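Local coordinates for tailspike protein (Siphovirus 9NA, PDB 3RIQ) that probably recognises Salmonella lipopolysaccharide, the receptor of the phage, and as an endorhamnosidase probably cleaves its O-antigen chains, at residues I334-Y340 and I356-V362; K344-R350 and L371-E377; G394-P400 and T414-T420. All blocks are in the same frame, centred on the assembly; numbering follows the deposited sequence.

The three contacts stack strands from successive coils of a right-handed parallel beta-helix, one subunit of a trimer. Contacts 1 and 2 lie on different walls of the same coils: the chain runs through 334-340, 344-350, 356-362 and 371-377 in turn, so their segments alternate. Their centres are 11 Å apart, and they meet through the helix interior, where Val361 CG2 lies 3.8 Å from Ile374 CG1. Contact 3 continues the wall of contact 2, centre to centre 10 Å, and the backbone joins them through Tyr398 N and Ile374 O, 2.8 Å apart. Contacts 1 and 3 do not touch: their centres are 16 Å apart and their nearest atoms about 6 Å.

Contact 1: residues I334-Y340 and I356-V362; sequences IDNVVTY and ITNITVV
Asp335 reaches across to Thr357 and Asn358 on the next coil of the beta-helix. Its CB already lies 3.3 Å from Thr357 OG1, and with CG anti to the backbone N (chi1 178°) the carboxylate swings towards the neighbouring strand. At the tip, OD1 takes two donors. Thr357 OG1 gives its proton from the anti side, somewhat out of the carboxylate plane, at 2.5 Å; Asn358 ND2 comes to the syn lone pair at 2.9 Å along a nearly straight N-H (168°). The carboxylate stands at a steep angle to the amide, yet OD1 stays in the amide plane. Thr357 OG1 in turn accepts from a water that also donates to Ile334 O.

Around this cluster the strands run parallel in exact register, each residue beside the one 22 positions on. Asn336 and Asn358 both have positive phi and bend the two strands alike; Asn336 ND2 bonds Asn314 OD1 on the preceding coil. Inside the helix Ile359 CD1 packs on Val337 CB at 3.7 Å, near Met347. On the opposite face, Val362 CB lies alongside the Tyr340 ring, 3.5 Å from CE1, and Asp335, Val338, Thr360 and Val362 all meet other subunits of the trimer. The contact therefore sets a largely apolar interior, with Thr339 OG1 bonded to Gly346 O, against a more mixed face at the subunit interface. There, two donors gripping one buried oxygen fix the carboxylate's rotation and would probably favour its negative charge.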
loop_
_atom_site.group_PDB
_atom_site.type_symbol
_atom_site.label_atom_id
_atom_site.label_comp_id
_atom_site.label_asym_id
_atom_site.label_seq_id
_atom_site.Cartn_x
_atom_site.Cartn_y
_atom_site.Cartn_z
ATOM N N ILE A 334 1.758 9.819 8.278
ATOM C CA ILE A 334 1.039 8.557 8.447
ATOM C C ILE A 334 0.379 8.236 7.132
ATOM O O ILE A 334 -0.392 9.050 6.626
ATOM C CB ILE A 334 -0.047 8.616 9.581
ATOM C CG1 ILE A 334 0.575 8.988 10.922
ATOM C CG2 ILE A 334 -0.755 7.256 9.717
ATOM C CD1 ILE A 334 0.574 10.481 11.212
ATOM N N ASP A 335 0.684 7.071 6.557
ATOM C CA ASP A 335 0.074 6.669 5.282
ATOM C C ASP A 335 -0.283 5.193 5.280
ATOM O O ASP A 335 0.559 4.366 5.641
ATOM C CB ASP A 335 1.023 6.958 4.083
ATOM C CG ASP A 335 0.423 6.489 2.761
ATOM O OD1 ASP A 335 -0.707 6.965 2.441
ATOM O OD2 ASP A 335 0.994 5.612 2.068
ATOM N N ASN A 336 -1.510 4.863 4.865
ATOM C CA ASN A 336 -1.924 3.473 4.711
ATOM C C ASN A 336 -2.026 2.749 6.048
ATOM O O ASN A 336 -1.161 1.944 6.432
ATOM C CB ASN A 336 -1.064 2.692 3.702
ATOM C CG ASN A 336 -1.610 1.286 3.461
ATOM O OD1 ASN A 336 -2.711 0.957 3.912
ATOM N ND2 ASN A 336 -0.816 0.429 2.807
ATOM N N VAL A 337 -3.103 3.051 6.759
ATOM C CA VAL A 337 -3.403 2.403 8.034
ATOM C C VAL A 337 -4.801 1.834 7.909
ATOM O O VAL A 337 -5.736 2.564 7.563
ATOM C CB VAL A 337 -3.344 3.404 9.209
ATOM C CG1 VAL A 337 -3.810 2.750 10.517
ATOM C CG2 VAL A 337 -1.909 4.002 9.348
ATOM N N VAL A 338 -4.934 0.537 8.195
ATOM C CA VAL A 338 -6.236 -0.160 8.089
ATOM C C VAL A 338 -6.530 -0.772 9.442
ATOM O O VAL A 338 -5.692 -1.512 9.959
ATOM C CB VAL A 338 -6.156 -1.316 7.030
ATOM C CG1 VAL A 338 -7.425 -2.165 7.002
ATOM C CG2 VAL A 338 -5.809 -0.746 5.633
ATOM N N THR A 339 -7.672 -0.441 10.056
ATOM C CA THR A 339 -8.013 -1.089 11.308
ATOM C C THR A 339 -9.397 -1.685 11.239
ATOM O O THR A 339 -10.316 -1.037 10.725
ATOM C CB THR A 339 -7.857 -0.165 12.554
ATOM O OG1 THR A 339 -8.962 0.758 12.659
ATOM C CG2 THR A 339 -6.500 0.589 12.536
ATOM N N TYR A 340 -9.521 -2.912 11.753
ATOM C CA TYR A 340 -10.787 -3.644 11.845
ATOM C C TYR A 340 -11.094 -3.915 13.314
ATOM O O TYR A 340 -10.202 -4.336 14.070
ATOM C CB TYR A 340 -10.671 -5.014 11.150
ATOM C CG TYR A 340 -10.884 -4.959 9.663
ATOM C CD1 TYR A 340 -12.180 -5.080 9.144
ATOM C CD2 TYR A 340 -9.828 -4.721 8.785
ATOM C CE1 TYR A 340 -12.418 -4.989 7.784
ATOM C CE2 TYR A 340 -10.035 -4.652 7.397
ATOM C CZ TYR A 340 -11.358 -4.770 6.914
ATOM O OH TYR A 340 -11.663 -4.643 5.581
ATOM N N ILE A 356 -1.879 12.853 7.201
ATOM C CA ILE A 356 -2.556 11.561 7.363
ATOM C C ILE A 356 -3.230 11.183 6.069
ATOM O O ILE A 356 -4.101 11.915 5.603
ATOM C CB ILE A 356 -3.651 11.669 8.465
ATOM C CG1 ILE A 356 -3.059 12.124 9.802
ATOM C CG2 ILE A 356 -4.394 10.354 8.666
ATOM C CD1 ILE A 356 -4.094 12.495 10.845
ATOM N N THR A 357 -2.843 10.051 5.499
ATOM C CA THR A 357 -3.397 9.629 4.214
ATOM C C THR A 357 -3.739 8.166 4.159
ATOM O O THR A 357 -3.108 7.361 4.807
ATOM C CB THR A 357 -2.424 9.931 3.024
ATOM O OG1 THR A 357 -1.146 9.329 3.251
ATOM C CG2 THR A 357 -2.221 11.432 2.829
ATOM N N ASN A 358 -4.776 7.845 3.383
ATOM C CA ASN A 358 -5.125 6.440 3.084
ATOM C C ASN A 358 -5.435 5.617 4.319
ATOM O O ASN A 358 -4.827 4.573 4.586
ATOM C CB ASN A 358 -4.043 5.828 2.187
ATOM C CG ASN A 358 -3.991 6.523 0.842
ATOM O OD1 ASN A 358 -5.023 6.624 0.166
ATOM N ND2 ASN A 358 -2.851 7.078 0.494
ATOM N N ILE A 359 -6.390 6.109 5.100
ATOM C CA ILE A 359 -6.843 5.443 6.314
ATOM C C ILE A 359 -8.137 4.708 6.029
ATOM O O ILE A 359 -9.030 5.304 5.419
ATOM C CB ILE A 359 -7.118 6.478 7.432
ATOM C CG1 ILE A 359 -5.924 7.399 7.625
ATOM C CG2 ILE A 359 -7.506 5.784 8.740
ATOM C CD1 ILE A 359 -4.645 6.714 8.070
ATOM N N THR A 360 -8.257 3.451 6.473
ATOM C CA THR A 360 -9.478 2.650 6.326
ATOM C C THR A 360 -9.825 2.131 7.715
ATOM O O THR A 360 -9.015 1.424 8.320
ATOM C CB THR A 360 -9.241 1.484 5.354
ATOM O OG1 THR A 360 -8.889 2.034 4.070
ATOM C CG2 THR A 360 -10.519 0.658 5.174
ATOM N N VAL A 361 -10.986 2.514 8.239
ATOM C CA VAL A 361 -11.430 2.058 9.553
ATOM C C VAL A 361 -12.750 1.341 9.389
ATOM O O VAL A 361 -13.713 1.939 8.889
ATOM C CB VAL A 361 -11.569 3.242 10.560
ATOM C CG1 VAL A 361 -12.329 2.807 11.843
ATOM C CG2 VAL A 361 -10.183 3.838 10.903
ATOM N N VAL A 362 -12.822 0.087 9.860
ATOM C CA VAL A 362 -14.023 -0.736 9.762
ATOM C C VAL A 362 -14.370 -1.242 11.136
ATOM O O VAL A 362 -13.512 -1.780 11.875
ATOM C CB VAL A 362 -13.788 -1.946 8.830
ATOM C CG1 VAL A 362 -15.016 -2.877 8.823
ATOM C CG2 VAL A 362 -13.425 -1.498 7.371
HETATM O O HOH W 1 0.829 10.648 4.551
HETATM O O HOH W 2 -11.387 -0.564 13.669
#

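Contact 2: residues K344-R350 and L371-E377; sequences KEGMFDR and LNQIVCE
Phe348 and Val375 lie side by side and point the same way, stacked on adjacent coils of the right-handed parallel beta-helix. Val375 sets CG1 over one face of the ring in a CH-pi contact, 3.8 Å from the centroid of Phe348 and 16° off the ring normal. Glu377 approaches differently: its chain crosses the ring obliquely, carrying OE2 to the edge, 3.4 Å from Phe348 CZ. Trp326, on the preceding coil, meets the Phe348 ring edge-to-face, so the ring lies between a tryptophan on one coil and a valine on the next.

The opposite face looks into the helix. Here Met347 crosses Ile374 obliquely; the bends at its second and third torsions bring CE to 3.9 Å from Ile374 CG2 and also near Cys376 SG. Asp349 CB rests against the same sulfur, while its carboxylate turns to other partners, Gly351 N for OD1 and Trp327, Asn354 and Ser380 for OD2. Between the two faces, strands 347-349 and 374-376 run almost exactly parallel, bonded in sequence from Val375 N to Met347 O, from Asp349 N to Val375 O and from Glu377 N to Asp349 O.

Ahead of the strands Leu371 has two neighbours: Lys344 lies alongside it, pointing the same way, while Glu345 runs at about a right angle to it, with OE2 3.7 Å from Leu371 CD2. A water donates to that oxygen while accepting from Asn372 N. Glu345 CG lies 3.3 Å from Asn372 O, a buried carbonyl oxygen with no hydrogen-bond partner in the model.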
loop_
_atom_site.group_PDB
_atom_site.type_symbol
_atom_site.label_atom_id
_atom_site.label_comp_id
_atom_site.label_asym_id
_atom_site.label_seq_id
_atom_site.Cartn_x
_atom_site.Cartn_y
_atom_site.Cartn_z
ATOM N N LYS A 344 -12.097 0.483 20.954
ATOM C CA LYS A 344 -12.192 1.931 21.179
ATOM C C LYS A 344 -12.212 2.625 19.814
ATOM O O LYS A 344 -12.735 2.045 18.831
ATOM C CB LYS A 344 -11.025 2.432 22.063
ATOM C CG LYS A 344 -10.789 1.587 23.339
ATOM C CD LYS A 344 -11.965 1.576 24.285
ATOM C CE LYS A 344 -11.602 0.848 25.627
ATOM N NZ LYS A 344 -11.534 -0.655 25.515
ATOM N N GLU A 345 -11.651 3.835 19.713
ATOM C CA GLU A 345 -11.594 4.488 18.406
ATOM C C GLU A 345 -10.764 3.683 17.389
ATOM O O GLU A 345 -9.854 2.944 17.771
ATOM C CB GLU A 345 -10.997 5.876 18.509
ATOM C CG GLU A 345 -11.850 6.874 19.303
ATOM C CD GLU A 345 -11.598 6.869 20.821
ATOM O OE1 GLU A 345 -10.852 6.011 21.342
ATOM O OE2 GLU A 345 -12.142 7.767 21.486
ATOM N N GLY A 346 -11.085 3.829 16.104
ATOM C CA GLY A 346 -10.364 3.104 15.065
ATOM C C GLY A 346 -9.000 3.684 14.704
ATOM O O GLY A 346 -8.068 2.955 14.365
ATOM N N MET A 347 -8.897 5.002 14.794
ATOM C CA MET A 347 -7.687 5.775 14.449
ATOM C C MET A 347 -7.789 7.054 15.263
ATOM O O MET A 347 -8.862 7.686 15.304
ATOM C CB MET A 347 -7.624 6.093 12.943
ATOM C CG MET A 347 -6.295 6.715 12.505
ATOM S SD MET A 347 -6.441 8.279 11.594
ATOM C CE MET A 347 -6.481 9.509 12.906
ATOM N N PHE A 348 -6.693 7.459 15.902
ATOM C CA PHE A 348 -6.761 8.618 16.803
ATOM C C PHE A 348 -5.445 9.418 16.686
ATOM O O PHE A 348 -4.345 8.887 16.878
ATOM C CB PHE A 348 -7.007 8.126 18.249
ATOM C CG PHE A 348 -7.523 9.171 19.213
ATOM C CD1 PHE A 348 -8.731 8.946 19.905
ATOM C CD2 PHE A 348 -6.792 10.330 19.522
ATOM C CE1 PHE A 348 -9.223 9.892 20.864
ATOM C CE2 PHE A 348 -7.272 11.254 20.473
ATOM C CZ PHE A 348 -8.487 11.039 21.138
ATOM N N ASP A 349 -5.581 10.701 16.369
ATOM C CA ASP A 349 -4.469 11.656 16.378
ATOM C C ASP A 349 -4.632 12.579 17.573
ATOM O O ASP A 349 -5.529 13.456 17.585
ATOM C CB ASP A 349 -4.390 12.415 15.034
ATOM C CG ASP A 349 -3.219 13.393 14.960
ATOM O OD1 ASP A 349 -2.714 13.874 15.997
ATOM O OD2 ASP A 349 -2.828 13.711 13.817
ATOM N N ARG A 350 -3.784 12.356 18.583
ATOM C CA ARG A 350 -3.849 13.099 19.841
ATOM C C ARG A 350 -2.966 14.357 19.771
ATOM O O ARG A 350 -2.928 15.169 20.717
ATOM C CB ARG A 350 -3.417 12.186 21.012
ATOM C CG ARG A 350 -3.306 12.918 22.343
ATOM C CD ARG A 350 -4.447 12.727 23.260
ATOM N NE ARG A 350 -3.909 11.762 24.188
ATOM C CZ ARG A 350 -4.289 11.507 25.442
ATOM N NH1 ARG A 350 -5.330 12.101 26.046
ATOM N NH2 ARG A 350 -3.594 10.585 26.084
ATOM N N LEU A 371 -17.990 6.057 21.278
ATOM C CA LEU A 371 -16.740 6.581 20.764
ATOM C C LEU A 371 -16.820 6.742 19.239
ATOM O O LEU A 371 -17.568 6.063 18.580
ATOM C CB LEU A 371 -15.575 5.637 21.139
ATOM C CG LEU A 371 -15.409 5.406 22.638
ATOM C CD1 LEU A 371 -14.226 4.444 22.830
ATOM C CD2 LEU A 371 -15.184 6.718 23.374
ATOM N N ASN A 372 -16.034 7.666 18.714
ATOM C CA ASN A 372 -15.987 7.945 17.280
ATOM C C ASN A 372 -15.078 6.986 16.500
ATOM O O ASN A 372 -14.208 6.339 17.078
ATOM C CB ASN A 372 -15.574 9.402 17.087
ATOM C CG ASN A 372 -16.490 10.351 17.811
ATOM O OD1 ASN A 372 -17.707 10.253 17.686
ATOM N ND2 ASN A 372 -15.934 11.241 18.566
ATOM N N GLN A 373 -15.308 6.850 15.195
ATOM C CA GLN A 373 -14.479 5.949 14.387
ATOM C C GLN A 373 -13.083 6.509 14.196
ATOM O O GLN A 373 -12.127 5.796 14.390
ATOM C CB GLN A 373 -15.118 5.645 13.018
ATOM C CG GLN A 373 -16.535 5.065 13.156
ATOM C CD GLN A 373 -16.558 3.628 13.587
ATOM O OE1 GLN A 373 -15.936 2.775 12.963
ATOM N NE2 GLN A 373 -17.304 3.341 14.639
ATOM N N ILE A 374 -12.987 7.774 13.816
ATOM C CA ILE A 374 -11.720 8.468 13.596
ATOM C C ILE A 374 -11.804 9.779 14.364
ATOM O O ILE A 374 -12.814 10.500 14.279
ATOM C CB ILE A 374 -11.486 8.729 12.092
ATOM C CG1 ILE A 374 -11.238 7.408 11.363
ATOM C CG2 ILE A 374 -10.257 9.671 11.846
ATOM C CD1 ILE A 374 -11.002 7.543 9.850
ATOM N N VAL A 375 -10.771 10.050 15.150
ATOM C CA VAL A 375 -10.664 11.295 15.923
ATOM C C VAL A 375 -9.341 11.978 15.645
ATOM O O VAL A 375 -8.281 11.311 15.644
ATOM C CB VAL A 375 -10.723 11.028 17.461
ATOM C CG1 VAL A 375 -10.439 12.317 18.243
ATOM C CG2 VAL A 375 -12.088 10.432 17.858
ATOM N N CYS A 376 -9.370 13.302 15.466
ATOM C CA CYS A 376 -8.147 14.114 15.527
ATOM C C CYS A 376 -8.441 15.264 16.463
ATOM O O CYS A 376 -9.500 15.960 16.332
ATOM C CB CYS A 376 -7.759 14.708 14.175
ATOM S SG CYS A 376 -7.449 13.512 12.854
ATOM N N GLU A 377 -7.503 15.504 17.376
ATOM C CA GLU A 377 -7.664 16.515 18.407
ATOM C C GLU A 377 -7.095 17.876 17.994
ATOM O O GLU A 377 -7.432 18.905 18.599
ATOM C CB GLU A 377 -7.032 16.047 19.744
ATOM C CG GLU A 377 -7.665 14.824 20.344
ATOM C CD GLU A 377 -8.745 15.128 21.337
ATOM O OE1 GLU A 377 -9.227 16.287 21.382
ATOM O OE2 GLU A 377 -9.098 14.210 22.113
HETATM O O HOH W 3 -14.256 9.163 20.463
#

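Contact 3: residues G394-P400 and T414-T420; sequences GYAVYAP and TKKILCT
Val397 pairs with Ile417 and Tyr398 with Leu418 where strands 397-399 and 417-419 run parallel, their axes 4.9 Å apart at closest and 12° from parallel. Val397 N reaches Lys416 O almost in a straight line, an oxygen that also takes a weak bond from Ala396 N; Leu418 N then bonds Val397 O, and Ala399 N bonds Leu418 O.

Two tyrosines and a leucine carry the outer face. Leu418 lies alongside Tyr398, pointing the same way, and the fit is tight, with CD2 3.2 Å from Tyr398 CE1. Leu418 CB, placed by the backbone, lies 3.8 Å from Tyr395 CE1; with CG anti to the backbone N (chi1 171°) the branched end turns to Tyr398, and CD2 also comes near Pro400 CG. The Tyr395 ring is lined on both sides: Lys416 CD stands above the rim of one face, Tyr398 CD1 above that of the other. Lys416 CB comes in at 3.5 Å from Tyr395 CD1, and its NZ shares a water with Gly394 O.

Hydroxyls close both ends. Thr414 OG1 donates to Gly394 O at 2.7 Å, from above the carbonyl plane rather than on a lone pair. Thr420 OG1 meets Pro400 O at 2.7 Å too, but in the plane and on a lone pair, at the corners the chain turns at Pro400 and Thr420.

Inward, Val397 and Ala396 pack on strand 381-388 and Ile417 and Cys419 on strand 402-409, while strand 374-376 flanks Tyr398 through backbone bonds. The trimer reaches this edge as well: Gln426 of the second subunit bonds Lys415 O, and Gln433 of the third subunit bonds Ile417 O.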
loop_
_atom_site.group_PDB
_atom_site.type_symbol
_atom_site.label_atom_id
_atom_site.label_comp_id
_atom_site.label_asym_id
_atom_site.label_seq_id
_atom_site.Cartn_x
_atom_site.Cartn_y
_atom_site.Cartn_z
ATOM N N GLY A 394 -22.030 8.123 17.504
ATOM C CA GLY A 394 -20.901 9.042 17.281
ATOM C C GLY A 394 -20.716 9.495 15.841
ATOM O O GLY A 394 -21.699 9.599 15.054
ATOM N N TYR A 395 -19.463 9.798 15.503
ATOM C CA TYR A 395 -19.101 10.348 14.185
ATOM C C TYR A 395 -18.206 9.357 13.445
ATOM O O TYR A 395 -17.423 8.627 14.061
ATOM C CB TYR A 395 -18.262 11.609 14.390
ATOM C CG TYR A 395 -19.081 12.795 14.894
ATOM C CD1 TYR A 395 -19.469 13.807 14.037
ATOM C CD2 TYR A 395 -19.461 12.882 16.233
ATOM C CE1 TYR A 395 -20.244 14.892 14.503
ATOM C CE2 TYR A 395 -20.203 13.953 16.722
ATOM C CZ TYR A 395 -20.591 14.955 15.854
ATOM O OH TYR A 395 -21.336 15.999 16.355
ATOM N N ALA A 396 -18.295 9.380 12.121
ATOM C CA ALA A 396 -17.289 8.708 11.296
ATOM C C ALA A 396 -15.930 9.407 11.396
ATOM O O ALA A 396 -14.889 8.743 11.575
ATOM C CB ALA A 396 -17.748 8.656 9.839
ATOM N N VAL A 397 -15.947 10.742 11.266
ATOM C CA VAL A 397 -14.753 11.563 11.420
ATOM C C VAL A 397 -15.059 12.716 12.354
ATOM O O VAL A 397 -15.872 13.616 12.019
ATOM C CB VAL A 397 -14.213 12.104 10.070
ATOM C CG1 VAL A 397 -12.944 12.937 10.285
ATOM C CG2 VAL A 397 -13.903 10.929 9.110
ATOM N N TYR A 398 -14.378 12.713 13.506
ATOM C CA TYR A 398 -14.523 13.795 14.473
ATOM C C TYR A 398 -13.166 14.488 14.545
ATOM O O TYR A 398 -12.233 14.019 15.205
ATOM C CB TYR A 398 -14.962 13.269 15.846
ATOM C CG TYR A 398 -15.275 14.380 16.827
ATOM C CD1 TYR A 398 -16.548 14.925 16.880
ATOM C CD2 TYR A 398 -14.299 14.897 17.701
ATOM C CE1 TYR A 398 -16.855 15.951 17.773
ATOM C CE2 TYR A 398 -14.597 15.916 18.585
ATOM C CZ TYR A 398 -15.877 16.449 18.603
ATOM O OH TYR A 398 -16.215 17.464 19.480
ATOM N N ALA A 399 -13.060 15.603 13.837
ATOM C CA ALA A 399 -11.758 16.259 13.630
ATOM C C ALA A 399 -11.986 17.776 13.493
ATOM O O ALA A 399 -11.692 18.369 12.458
ATOM C CB ALA A 399 -11.061 15.652 12.396
ATOM N N PRO A 400 -12.480 18.408 14.566
ATOM C CA PRO A 400 -13.035 19.761 14.437
ATOM C C PRO A 400 -12.088 20.798 13.851
ATOM O O PRO A 400 -12.538 21.714 13.175
ATOM C CB PRO A 400 -13.366 20.146 15.881
ATOM C CG PRO A 400 -13.426 18.894 16.622
ATOM C CD PRO A 400 -12.673 17.849 15.919
ATOM N N THR A 414 -22.790 5.314 11.299
ATOM C CA THR A 414 -22.610 6.765 11.290
ATOM C C THR A 414 -21.791 7.193 10.067
ATOM O O THR A 414 -20.817 6.523 9.656
ATOM C CB THR A 414 -21.946 7.282 12.576
ATOM O OG1 THR A 414 -21.795 8.702 12.464
ATOM C CG2 THR A 414 -20.568 6.603 12.845
ATOM N N LYS A 415 -22.228 8.312 9.481
ATOM C CA LYS A 415 -21.556 8.935 8.341
ATOM C C LYS A 415 -21.246 10.401 8.618
ATOM O O LYS A 415 -20.919 11.151 7.700
ATOM C CB LYS A 415 -22.421 8.838 7.071
ATOM C CG LYS A 415 -23.122 7.510 6.858
ATOM C CD LYS A 415 -23.508 7.339 5.391
ATOM C CE LYS A 415 -24.891 6.746 5.274
ATOM N NZ LYS A 415 -25.019 5.613 6.215
ATOM N N LYS A 416 -21.315 10.805 9.890
ATOM C CA LYS A 416 -21.095 12.192 10.256
ATOM C C LYS A 416 -19.626 12.590 10.198
ATOM O O LYS A 416 -18.752 11.893 10.732
ATOM C CB LYS A 416 -21.654 12.473 11.670
ATOM C CG LYS A 416 -23.164 12.244 11.806
ATOM C CD LYS A 416 -23.674 12.630 13.226
ATOM C CE LYS A 416 -25.188 12.378 13.355
ATOM N NZ LYS A 416 -25.550 10.961 13.020
ATOM N N ILE A 417 -19.379 13.730 9.566
ATOM C CA ILE A 417 -18.037 14.326 9.426
ATOM C C ILE A 417 -18.062 15.730 10.034
ATOM O O ILE A 417 -18.852 16.604 9.603
ATOM C CB ILE A 417 -17.630 14.447 7.929
ATOM C CG1 ILE A 417 -17.652 13.071 7.259
ATOM C CG2 ILE A 417 -16.278 15.158 7.812
ATOM C CD1 ILE A 417 -17.476 13.081 5.764
ATOM N N LEU A 418 -17.231 15.934 11.066
ATOM C CA LEU A 418 -17.109 17.235 11.708
ATOM C C LEU A 418 -15.677 17.715 11.544
ATOM O O LEU A 418 -14.759 17.074 12.060
ATOM C CB LEU A 418 -17.471 17.175 13.214
ATOM C CG LEU A 418 -17.182 18.443 14.071
ATOM C CD1 LEU A 418 -18.014 19.575 13.605
ATOM C CD2 LEU A 418 -17.410 18.196 15.537
ATOM N N CYS A 419 -15.483 18.822 10.833
ATOM C CA CYS A 419 -14.132 19.337 10.595
ATOM C C CYS A 419 -14.184 20.773 10.172
ATOM O O CYS A 419 -15.266 21.353 10.116
ATOM C CB CYS A 419 -13.377 18.483 9.549
ATOM S SG CYS A 419 -14.159 18.582 7.947
ATOM N N THR A 420 -13.023 21.371 9.911
ATOM C CA THR A 420 -12.980 22.784 9.550
ATOM C C THR A 420 -13.227 23.009 8.062
ATOM O O THR A 420 -13.858 24.000 7.650
ATOM C CB THR A 420 -11.618 23.406 9.918
ATOM O OG1 THR A 420 -11.512 23.474 11.339
ATOM C CG2 THR A 420 -11.495 24.827 9.401
HETATM O O HOH W 4 -24.292 10.009 15.662
#